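Local structure of toll-like receptor 13 (Mus musculus, 4Z0C) at residues 285-290 with 307-312; 294-299 with 322-327; 338-343 with 357-362. The protein recognises and binds bacterial 23S ribosomal RNA through its leucine-rich-repeat ectodomain, the part in this chain, and signals through MYD88 and TRAF6 to activate NF-kappa-B. All coordinates share one frame; numbering follows the deposited sequence.

Contact 1 (285-290 with 307-312). With NAG (2-acetamido-2-deoxy-beta-D-glucopyranose), chain O.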
loop_
_atom_site.group_PDB
_atom_site.type_symbol
_atom_site.label_atom_id
_atom_site.label_comp_id
_atom_site.label_asym_id
_atom_site.label_seq_id
_atom_site.Cartn_x
_atom_site.Cartn_y
_atom_site.Cartn_z
ATOM N N VAL A 285 34.781 -19.329 10.371
ATOM C CA VAL A 285 33.585 -19.328 9.556
ATOM C C VAL A 285 33.465 -20.685 8.852
ATOM O O VAL A 285 34.325 -21.088 8.066
ATOM C CB VAL A 285 33.573 -18.125 8.590
ATOM C CG1 VAL A 285 32.273 -18.079 7.787
ATOM C CG2 VAL A 285 33.705 -16.827 9.393
ATOM N N PHE A 286 32.371 -21.378 9.136
ATOM C CA PHE A 286 32.270 -22.815 8.909
ATOM C C PHE A 286 30.878 -23.155 8.350
ATOM O O PHE A 286 30.041 -23.732 9.040
ATOM C CB PHE A 286 32.511 -23.521 10.249
ATOM C CG PHE A 286 33.251 -24.825 10.142
ATOM C CD1 PHE A 286 34.397 -24.928 9.367
ATOM C CD2 PHE A 286 32.819 -25.941 10.857
ATOM C CE1 PHE A 286 35.084 -26.128 9.275
ATOM C CE2 PHE A 286 33.499 -27.141 10.776
ATOM C CZ PHE A 286 34.634 -27.232 9.982
ATOM N N GLN A 287 30.667 -22.813 7.078
ATOM C CA GLN A 287 29.340 -22.765 6.473
ATOM C C GLN A 287 29.026 -23.719 5.323
ATOM O O GLN A 287 29.915 -24.221 4.645
ATOM C CB GLN A 287 29.063 -21.350 5.961
ATOM C CG GLN A 287 29.028 -20.295 7.022
ATOM C CD GLN A 287 28.537 -18.981 6.451
ATOM O OE1 GLN A 287 28.589 -18.770 5.237
ATOM N NE2 GLN A 287 27.998 -18.120 7.309
ATOM N N LYS A 288 27.723 -23.912 5.097
ATOM C CA LYS A 288 27.208 -24.647 3.941
ATOM C C LYS A 288 27.443 -26.158 3.999
ATOM O O LYS A 288 28.071 -26.743 3.120
ATOM C CB LYS A 288 27.664 -24.032 2.599
ATOM C CG LYS A 288 27.006 -22.682 2.303
ATOM C CD LYS A 288 27.323 -22.165 0.895
ATOM C CE LYS A 288 27.068 -20.658 0.766
ATOM N NZ LYS A 288 27.509 -20.091 -0.549
ATOM N N ASN A 289 26.910 -26.773 5.047
ATOM C CA ASN A 289 26.833 -28.224 5.119
ATOM C C ASN A 289 28.217 -28.824 5.263
ATOM O O ASN A 289 28.576 -29.836 4.656
ATOM C CB ASN A 289 26.122 -28.759 3.881
ATOM C CG ASN A 289 25.849 -30.221 3.950
ATOM O OD1 ASN A 289 25.547 -30.775 5.013
ATOM N ND2 ASN A 289 25.996 -30.878 2.806
ATOM N N VAL A 290 28.983 -28.176 6.117
ATOM C CA VAL A 290 30.360 -28.535 6.319
ATOM C C VAL A 290 30.452 -29.488 7.535
ATOM O O VAL A 290 31.395 -30.252 7.666
ATOM C CB VAL A 290 31.191 -27.222 6.440
ATOM C CG1 VAL A 290 31.883 -27.111 7.774
ATOM C CG2 VAL A 290 32.176 -27.122 5.301
ATOM N N PHE A 307 34.510 -16.408 18.048
ATOM C CA PHE A 307 33.459 -16.275 17.062
ATOM C C PHE A 307 33.428 -17.520 16.185
ATOM O O PHE A 307 34.387 -17.817 15.478
ATOM C CB PHE A 307 33.701 -15.016 16.204
ATOM C CG PHE A 307 32.697 -14.823 15.083
ATOM C CD1 PHE A 307 31.394 -15.278 15.201
ATOM C CD2 PHE A 307 33.063 -14.179 13.913
ATOM C CE1 PHE A 307 30.484 -15.097 14.170
ATOM C CE2 PHE A 307 32.153 -13.997 12.880
ATOM C CZ PHE A 307 30.868 -14.453 13.009
ATOM N N LEU A 308 32.302 -18.225 16.219
ATOM C CA LEU A 308 32.058 -19.365 15.348
ATOM C C LEU A 308 30.809 -19.101 14.483
ATOM O O LEU A 308 29.745 -18.762 14.993
ATOM C CB LEU A 308 31.885 -20.637 16.190
ATOM C CG LEU A 308 31.423 -21.914 15.476
ATOM C CD1 LEU A 308 32.355 -22.296 14.322
ATOM C CD2 LEU A 308 31.258 -23.082 16.446
ATOM N N ASP A 309 30.950 -19.250 13.170
ATOM C CA ASP A 309 29.840 -19.044 12.262
ATOM C C ASP A 309 29.452 -20.368 11.618
ATOM O O ASP A 309 30.202 -20.905 10.815
ATOM C CB ASP A 309 30.204 -18.033 11.176
ATOM C CG ASP A 309 28.982 -17.546 10.378
ATOM O OD1 ASP A 309 28.034 -18.338 10.136
ATOM O OD2 ASP A 309 28.973 -16.354 9.991
ATOM N N LEU A 310 28.268 -20.881 11.960
ATOM C CA LEU A 310 27.819 -22.170 11.439
ATOM C C LEU A 310 26.636 -22.054 10.493
ATOM O O LEU A 310 25.891 -23.010 10.309
ATOM C CB LEU A 310 27.480 -23.124 12.582
ATOM C CG LEU A 310 28.675 -23.732 13.329
ATOM C CD1 LEU A 310 28.227 -24.468 14.593
ATOM C CD2 LEU A 310 29.446 -24.651 12.404
ATOM N N GLY A 311 26.465 -20.882 9.892
ATOM C CA GLY A 311 25.352 -20.645 8.990
ATOM C C GLY A 311 25.261 -21.596 7.812
ATOM O O GLY A 311 26.277 -22.006 7.262
ATOM N N GLN A 312 24.032 -21.922 7.423
ATOM C CA GLN A 312 23.748 -22.778 6.267
ATOM C C GLN A 312 24.208 -24.233 6.430
ATOM O O GLN A 312 24.494 -24.909 5.443
ATOM C CB GLN A 312 24.324 -22.184 4.978
ATOM C CG GLN A 312 23.691 -20.866 4.540
ATOM C CD GLN A 312 24.269 -20.351 3.242
ATOM O OE1 GLN A 312 25.226 -19.582 3.233
ATOM N NE2 GLN A 312 23.727 -20.830 2.130
HETATM C C1 NAG O . 24.805 -33.379 3.724
HETATM C C2 NAG O . 24.211 -33.262 2.337
HETATM C C3 NAG O . 23.863 -34.690 1.958
HETATM C C4 NAG O . 25.144 -35.550 2.006
HETATM C C5 NAG O . 26.111 -35.182 3.159
HETATM C C6 NAG O . 27.561 -35.561 2.873
HETATM C C7 NAG O . 22.841 -31.501 1.350
HETATM C C8 NAG O . 21.795 -30.467 1.606
HETATM N N2 NAG O . 23.093 -32.338 2.347
HETATM O O3 NAG O . 23.255 -34.691 0.685
HETATM O O4 NAG O . 24.781 -36.917 2.119
HETATM O O5 NAG O . 26.118 -33.803 3.495
HETATM O O6 NAG O . 28.357 -35.123 3.953
HETATM O O7 NAG O . 23.398 -31.552 0.261
#

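Contact 2 (294-299 with 322-327)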
loop_
_atom_site.group_PDB
_atom_site.type_symbol
_atom_site.label_atom_id
_atom_site.label_comp_id
_atom_site.label_asym_id
_atom_site.label_seq_id
_atom_site.Cartn_x
_atom_site.Cartn_y
_atom_site.Cartn_z
ATOM N N GLU A 294 27.519 -33.430 15.797
ATOM C CA GLU A 294 28.563 -34.201 16.449
ATOM C C GLU A 294 29.944 -33.658 16.070
ATOM O O GLU A 294 30.851 -33.606 16.901
ATOM C CB GLU A 294 28.417 -35.685 16.107
ATOM C CG GLU A 294 29.652 -36.308 15.532
ATOM C CD GLU A 294 30.224 -37.335 16.468
ATOM O OE1 GLU A 294 29.804 -37.354 17.647
ATOM O OE2 GLU A 294 31.105 -38.105 16.035
ATOM N N GLY A 295 30.082 -33.198 14.830
ATOM C CA GLY A 295 31.307 -32.553 14.400
ATOM C C GLY A 295 31.590 -31.264 15.158
ATOM O O GLY A 295 32.738 -30.899 15.346
ATOM N N ILE A 296 30.544 -30.561 15.576
ATOM C CA ILE A 296 30.698 -29.377 16.420
ATOM C C ILE A 296 31.387 -29.759 17.722
ATOM O O ILE A 296 32.203 -29.005 18.239
ATOM C CB ILE A 296 29.326 -28.702 16.721
ATOM C CG1 ILE A 296 28.723 -28.097 15.456
ATOM C CG2 ILE A 296 29.446 -27.602 17.779
ATOM C CD1 ILE A 296 27.291 -27.630 15.655
ATOM N N LYS A 297 31.045 -30.930 18.254
ATOM C CA LYS A 297 31.644 -31.442 19.487
ATOM C C LYS A 297 33.141 -31.695 19.303
ATOM O O LYS A 297 33.948 -31.428 20.198
ATOM C CB LYS A 297 30.947 -32.737 19.938
ATOM C CG LYS A 297 29.657 -32.537 20.731
ATOM C CD LYS A 297 28.863 -33.834 20.814
ATOM C CE LYS A 297 27.617 -33.691 21.692
ATOM N NZ LYS A 297 26.776 -34.926 21.729
ATOM N N GLN A 298 33.512 -32.204 18.135
ATOM C CA GLN A 298 34.916 -32.446 17.859
ATOM C C GLN A 298 35.674 -31.129 17.737
ATOM O O GLN A 298 36.714 -30.945 18.376
ATOM C CB GLN A 298 35.078 -33.264 16.579
ATOM C CG GLN A 298 34.228 -34.521 16.545
ATOM C CD GLN A 298 34.540 -35.391 15.347
ATOM O OE1 GLN A 298 33.660 -35.697 14.540
ATOM N NE2 GLN A 298 35.804 -35.803 15.226
ATOM N N LEU A 299 35.114 -30.207 16.955
ATOM C CA LEU A 299 35.678 -28.883 16.753
ATOM C C LEU A 299 35.939 -28.200 18.088
ATOM O O LEU A 299 37.009 -27.643 18.299
ATOM C CB LEU A 299 34.721 -28.045 15.906
ATOM C CG LEU A 299 35.115 -26.615 15.541
ATOM C CD1 LEU A 299 36.483 -26.565 14.870
ATOM C CD2 LEU A 299 34.057 -26.007 14.626
ATOM N N SER A 322 24.480 -30.649 24.602
ATOM C CA SER A 322 25.797 -30.171 25.008
ATOM C C SER A 322 26.780 -29.902 23.865
ATOM O O SER A 322 27.985 -29.928 24.078
ATOM C CB SER A 322 26.408 -31.142 26.026
ATOM O OG SER A 322 25.505 -31.380 27.094
ATOM N N GLU A 323 26.270 -29.633 22.664
ATOM C CA GLU A 323 27.121 -29.409 21.482
ATOM C C GLU A 323 28.197 -28.338 21.638
ATOM O O GLU A 323 29.282 -28.442 21.057
ATOM C CB GLU A 323 26.276 -29.096 20.241
ATOM C CG GLU A 323 25.682 -30.329 19.559
ATOM C CD GLU A 323 24.397 -30.833 20.206
ATOM O OE1 GLU A 323 24.046 -32.011 19.959
ATOM O OE2 GLU A 323 23.749 -30.070 20.966
ATOM N N PHE A 324 27.881 -27.286 22.382
ATOM C CA PHE A 324 28.769 -26.136 22.470
ATOM C C PHE A 324 29.483 -26.051 23.800
ATOM O O PHE A 324 30.273 -25.131 24.022
ATOM C CB PHE A 324 27.984 -24.832 22.196
ATOM C CG PHE A 324 27.447 -24.746 20.801
ATOM C CD1 PHE A 324 28.269 -24.327 19.758
ATOM C CD2 PHE A 324 26.132 -25.108 20.521
ATOM C CE1 PHE A 324 27.794 -24.255 18.457
ATOM C CE2 PHE A 324 25.646 -25.043 19.229
ATOM C CZ PHE A 324 26.474 -24.614 18.190
ATOM N N ASN A 325 29.223 -27.010 24.681
ATOM C CA ASN A 325 29.725 -26.899 26.052
ATOM C C ASN A 325 31.246 -26.938 26.215
ATOM O O ASN A 325 31.778 -26.440 27.210
ATOM C CB ASN A 325 29.002 -27.855 27.001
ATOM C CG ASN A 325 27.560 -27.427 27.256
ATOM O OD1 ASN A 325 27.192 -26.269 27.022
ATOM N ND2 ASN A 325 26.738 -28.355 27.736
ATOM N N ALA A 326 31.947 -27.518 25.246
ATOM C CA ALA A 326 33.405 -27.499 25.277
ATOM C C ALA A 326 33.938 -26.222 24.617
ATOM O O ALA A 326 35.135 -26.090 24.351
ATOM C CB ALA A 326 33.977 -28.740 24.608
ATOM N N LEU A 327 33.043 -25.276 24.357
ATOM C CA LEU A 327 33.435 -23.997 23.777
ATOM C C LEU A 327 33.055 -22.781 24.626
ATOM O O LEU A 327 32.492 -21.823 24.111
ATOM C CB LEU A 327 32.856 -23.862 22.367
ATOM C CG LEU A 327 33.817 -24.231 21.235
ATOM C CD1 LEU A 327 33.124 -24.367 19.895
ATOM C CD2 LEU A 327 34.923 -23.175 21.139
#

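Contact 3 (338-343 with 357-362)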
loop_
_atom_site.group_PDB
_atom_site.type_symbol
_atom_site.label_atom_id
_atom_site.label_comp_id
_atom_site.label_asym_id
_atom_site.label_seq_id
_atom_site.Cartn_x
_atom_site.Cartn_y
_atom_site.Cartn_z
ATOM N N CYS A 338 20.169 -22.535 8.823
ATOM C CA CYS A 338 20.232 -23.989 8.934
ATOM C C CYS A 338 18.810 -24.545 8.791
ATOM O O CYS A 338 17.969 -23.934 8.136
ATOM C CB CYS A 338 20.835 -24.388 10.275
ATOM S SG CYS A 338 22.519 -23.770 10.532
ATOM N N GLN A 339 18.531 -25.689 9.405
ATOM C CA GLN A 339 17.171 -26.246 9.377
ATOM C C GLN A 339 16.665 -26.480 10.794
ATOM O O GLN A 339 15.914 -27.394 11.043
ATOM C CB GLN A 339 17.149 -27.561 8.598
ATOM C CG GLN A 339 17.583 -27.431 7.146
ATOM C CD GLN A 339 16.552 -26.702 6.314
ATOM O OE1 GLN A 339 15.363 -26.983 6.411
ATOM N NE2 GLN A 339 16.999 -25.759 5.501
ATOM N N LEU A 340 17.089 -25.641 11.726
ATOM C CA LEU A 340 16.784 -25.853 13.129
ATOM C C LEU A 340 15.307 -25.664 13.416
ATOM O O LEU A 340 14.714 -24.655 13.006
ATOM C CB LEU A 340 17.595 -24.884 13.982
ATOM C CG LEU A 340 19.111 -25.126 13.981
ATOM C CD1 LEU A 340 19.850 -23.913 14.530
ATOM C CD2 LEU A 340 19.436 -26.401 14.796
ATOM N N SER A 341 14.705 -26.635 14.099
ATOM C CA SER A 341 13.353 -26.443 14.586
ATOM C C SER A 341 13.292 -26.639 16.092
ATOM O O SER A 341 12.307 -26.298 16.732
ATOM C CB SER A 341 12.351 -27.340 13.851
ATOM O OG SER A 341 12.558 -28.713 14.123
ATOM N N PHE A 342 14.355 -27.163 16.676
ATOM C CA PHE A 342 14.338 -27.334 18.123
ATOM C C PHE A 342 15.672 -26.994 18.732
ATOM O O PHE A 342 16.718 -27.404 18.225
ATOM C CB PHE A 342 13.911 -28.758 18.529
ATOM C CG PHE A 342 13.702 -28.918 20.011
ATOM C CD1 PHE A 342 12.554 -28.428 20.620
ATOM C CD2 PHE A 342 14.653 -29.546 20.799
ATOM C CE1 PHE A 342 12.365 -28.571 21.991
ATOM C CE2 PHE A 342 14.472 -29.693 22.169
ATOM C CZ PHE A 342 13.337 -29.212 22.764
ATOM N N ILE A 343 15.636 -26.236 19.820
ATOM C CA ILE A 343 16.863 -25.874 20.517
ATOM C C ILE A 343 16.492 -25.694 21.980
ATOM O O ILE A 343 15.382 -25.261 22.288
ATOM C CB ILE A 343 17.483 -24.585 19.909
ATOM C CG1 ILE A 343 18.951 -24.425 20.288
ATOM C CG2 ILE A 343 16.662 -23.335 20.257
ATOM C CD1 ILE A 343 19.717 -23.704 19.221
ATOM N N LEU A 357 24.130 -13.769 19.355
ATOM C CA LEU A 357 23.607 -15.035 18.850
ATOM C C LEU A 357 22.636 -14.805 17.693
ATOM O O LEU A 357 21.688 -14.044 17.818
ATOM C CB LEU A 357 22.892 -15.790 19.965
ATOM C CG LEU A 357 22.206 -17.096 19.542
ATOM C CD1 LEU A 357 23.251 -18.126 19.122
ATOM C CD2 LEU A 357 21.305 -17.666 20.650
ATOM N N ASP A 358 22.873 -15.466 16.570
ATOM C CA ASP A 358 22.024 -15.302 15.403
ATOM C C ASP A 358 21.328 -16.615 15.051
ATOM O O ASP A 358 21.970 -17.575 14.623
ATOM C CB ASP A 358 22.843 -14.781 14.221
ATOM C CG ASP A 358 21.985 -14.487 12.991
ATOM O OD1 ASP A 358 20.753 -14.534 13.102
ATOM O OD2 ASP A 358 22.533 -14.158 11.919
ATOM N N LEU A 359 20.011 -16.651 15.251
ATOM C CA LEU A 359 19.206 -17.836 14.956
ATOM C C LEU A 359 18.235 -17.570 13.799
ATOM O O LEU A 359 17.296 -18.314 13.563
ATOM C CB LEU A 359 18.430 -18.258 16.201
ATOM C CG LEU A 359 19.276 -18.918 17.288
ATOM C CD1 LEU A 359 18.422 -19.169 18.530
ATOM C CD2 LEU A 359 19.917 -20.191 16.761
ATOM N N SER A 360 18.490 -16.507 13.060
ATOM C CA SER A 360 17.560 -16.044 12.052
ATOM C C SER A 360 17.453 -17.008 10.877
ATOM O O SER A 360 18.421 -17.689 10.559
ATOM C CB SER A 360 17.987 -14.660 11.555
ATOM O OG SER A 360 19.209 -14.742 10.839
ATOM N N HIS A 361 16.268 -17.065 10.252
ATOM C CA HIS A 361 16.065 -17.798 8.997
ATOM C C HIS A 361 16.149 -19.334 9.174
ATOM O O HIS A 361 16.701 -20.059 8.329
ATOM C CB HIS A 361 17.061 -17.310 7.946
ATOM C CG HIS A 361 16.536 -17.345 6.546
ATOM N ND1 HIS A 361 17.027 -16.525 5.551
ATOM C CD2 HIS A 361 15.568 -18.099 5.972
ATOM C CE1 HIS A 361 16.389 -16.780 4.421
ATOM N NE2 HIS A 361 15.499 -17.731 4.651
ATOM N N ASN A 362 15.588 -19.826 10.277
ATOM C CA ASN A 362 15.462 -21.257 10.489
ATOM C C ASN A 362 13.997 -21.721 10.394
ATOM O O ASN A 362 13.213 -21.176 9.612
ATOM C CB ASN A 362 16.119 -21.672 11.813
ATOM C CG ASN A 362 17.653 -21.757 11.693
ATOM O OD1 ASN A 362 18.176 -22.645 11.017
ATOM N ND2 ASN A 362 18.367 -20.841 12.350
#

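Contact 1 (285-290 with 307-312)
Backbone hydrogen bonds join two adjacent leucine-rich repeats at the ends of their parallel strands. Val285 pairs with Asp309, and their side chains lie side by side on the same face. Phe286 N donates to Asp309 O at 2.8 Å, nearly along the C=O axis. Further on, Lys288 N reaches Gly311 O at 3.2 Å, in the carbonyl plane. A CA-H...O contact follows, from Lys288 CA to Gln312 O at 3.1 Å.

The side-chain polar contacts centre on Asp309. Its CG is anti to the backbone N (chi1 -167°). OD1 takes Gly311 N nearly along its own C-O axis, closing an Asx turn. Asp309 OD1 also accepts Gln287 NE2 at 2.8 Å, in a nearly straight bond from above the carboxylate plane. Amide and carboxylate planes stand 80° apart. Two donors thus grip one oxygen of a buried acid. The extended chains of Lys288 and Gln312 run alongside, with Lys288 CE 3.3 Å from Gln312 OE1.

Apolar contact is made by Leu310 CD2, which sits at the edge of the Phe286 ring and 3.9 Å from Phe286 CB. Val290 CG1 covers one ring face.

Asn289, a predicted N-glycosylation site, probably carries the NAG. Asn289 ND2 lies 2.9 Å from NAG C1, longer than a covalent bond as modelled, and is hydrogen-bonded to Leu261 O.

Helix 268-275 contributes Met268 and Val271 against Phe286. Helix 293-302 sends Leu299 onto Phe286 and Leu308, and Ile296 onto Leu310. Strand 332-334 continues the row beyond, where Phe307 touches Lys332 and Asn334.

Contact 2 (294-299 with 322-327)
Ile296 holds CG2 anti to its backbone N and CG1 anti to its carbonyl carbon (chi1 -68°), so both branches can face Phe324. The Phe324 side chain has CG anti to the carbonyl carbon (chi1 -65°), which swings the ring back to the helix although its CB leaves the backbone the other way. The two side chains cross obliquely. Ile296 CG2 sits over one face of the Phe324 ring, 4.2 Å from its centroid, in a CH-pi contact. Ile296 CG2 is 3.8 Å from Phe324 CE1 and 3.4 Å from Glu323 O. Ile296 CD1 reaches the ring tip, 4.0 Å from Phe324 CZ.

Lys297 runs extended beside Glu323. Lys297 CG passes 4.1 Å from Glu323 CA. Lys297 NZ stops 4.4 Å from Glu323 OE1, beyond salt-bridge range, and makes its salt bridge with Asp321. At that distance any attraction between Lys297 and Glu323 is probably weak. Glu323 OE2 is held by Asp321 N and Thr347 OG1. No hydrogen bond crosses between 294-299 and 322-327.

Two type I turns, Ser322 to Asn325 and Phe324 to Leu327, shape the loop that faces helix 293-302. This side of the solenoid lies away from the long row of strands. Leu299 and Leu327 both touch Leu308 of strand 307-309, and Ile296 rests on Leu310. Thr347 and Leu351, farther along the chain, also pack on Phe324.

Contact 3 (338-343 with 357-362)
The amide oxygen of Asn362 sits against the turn of the preceding repeat. Leu340 N donates to Asn362 OD1 at 3.3 Å. The N-H points almost straight at the oxygen (160°), but the donor lies above the carbonyl plane. Asn362 OD1 is also 3.0 Å from Cys338 N and 3.3 Å from Cys338 CB. Leu340 lies beside Asn362 and points the same way, with Leu340 CB 3.9 Å from Asn362 CG. Apolar contact continues at Leu359, whose CD2 is 4.3 Å from both Leu340 CD1 and Ile343 CD1.

The next shell sets the amide. Asn362 has CG anti to the carbonyl carbon (chi1 -78°). Asn362 ND2 donates back to Leu359 O at 3.0 Å, close to the amide plane but from above the carbonyl plane. The same ND2 is also hydrogen-bonded to Leu335 O of the preceding repeat. These two bonds fix which way the amide is turned, so that oxygen rather than nitrogen faces Leu340 N.

Farther out, Asp358 OD1 takes Ser360 N in an Asx turn. Asp358 OD1 also takes Ser360 OG at 2.7 Å, on the syn lone pair. This double grip shapes the chain just after strand 356-358. Leu359 O is shared with Asn386 ND2 of the following repeat, while Leu340 and Ile343 pack on Leu319.

Asn362 occupies the consensus asparagine position of the LxxLxLxxN motif of leucine-rich repeats. Cys338 takes the equivalent place one repeat earlier. The buried amide meets backbone groups with both ends: OD1 accepts an N-H and ND2 serves two carbonyls. A buried side chain thus gives backbone groups of the two turns hydrogen-bond partners, tying neighbouring repeats together.

Following the chain, 285-290 leads into helix 293-302, which supplies 294-299. The chain then returns on strand 307-309, where contact 1 closes its loop around the helix. It next runs out to 322-327, where contact 2 closes a second loop. The segments of contacts 1 and 2 alternate, so the two cross. Leu310 touches Ile296 and Phe324, joining strand row and outer helix through one core. Contact 3 follows in series, closing a short loop between 338-343 and 357-362. It meets contact 1 where Cys338 SG packs on Leu310 O. Contacts 2 and 3 do not touch. Together they bind successive turns of the solenoid.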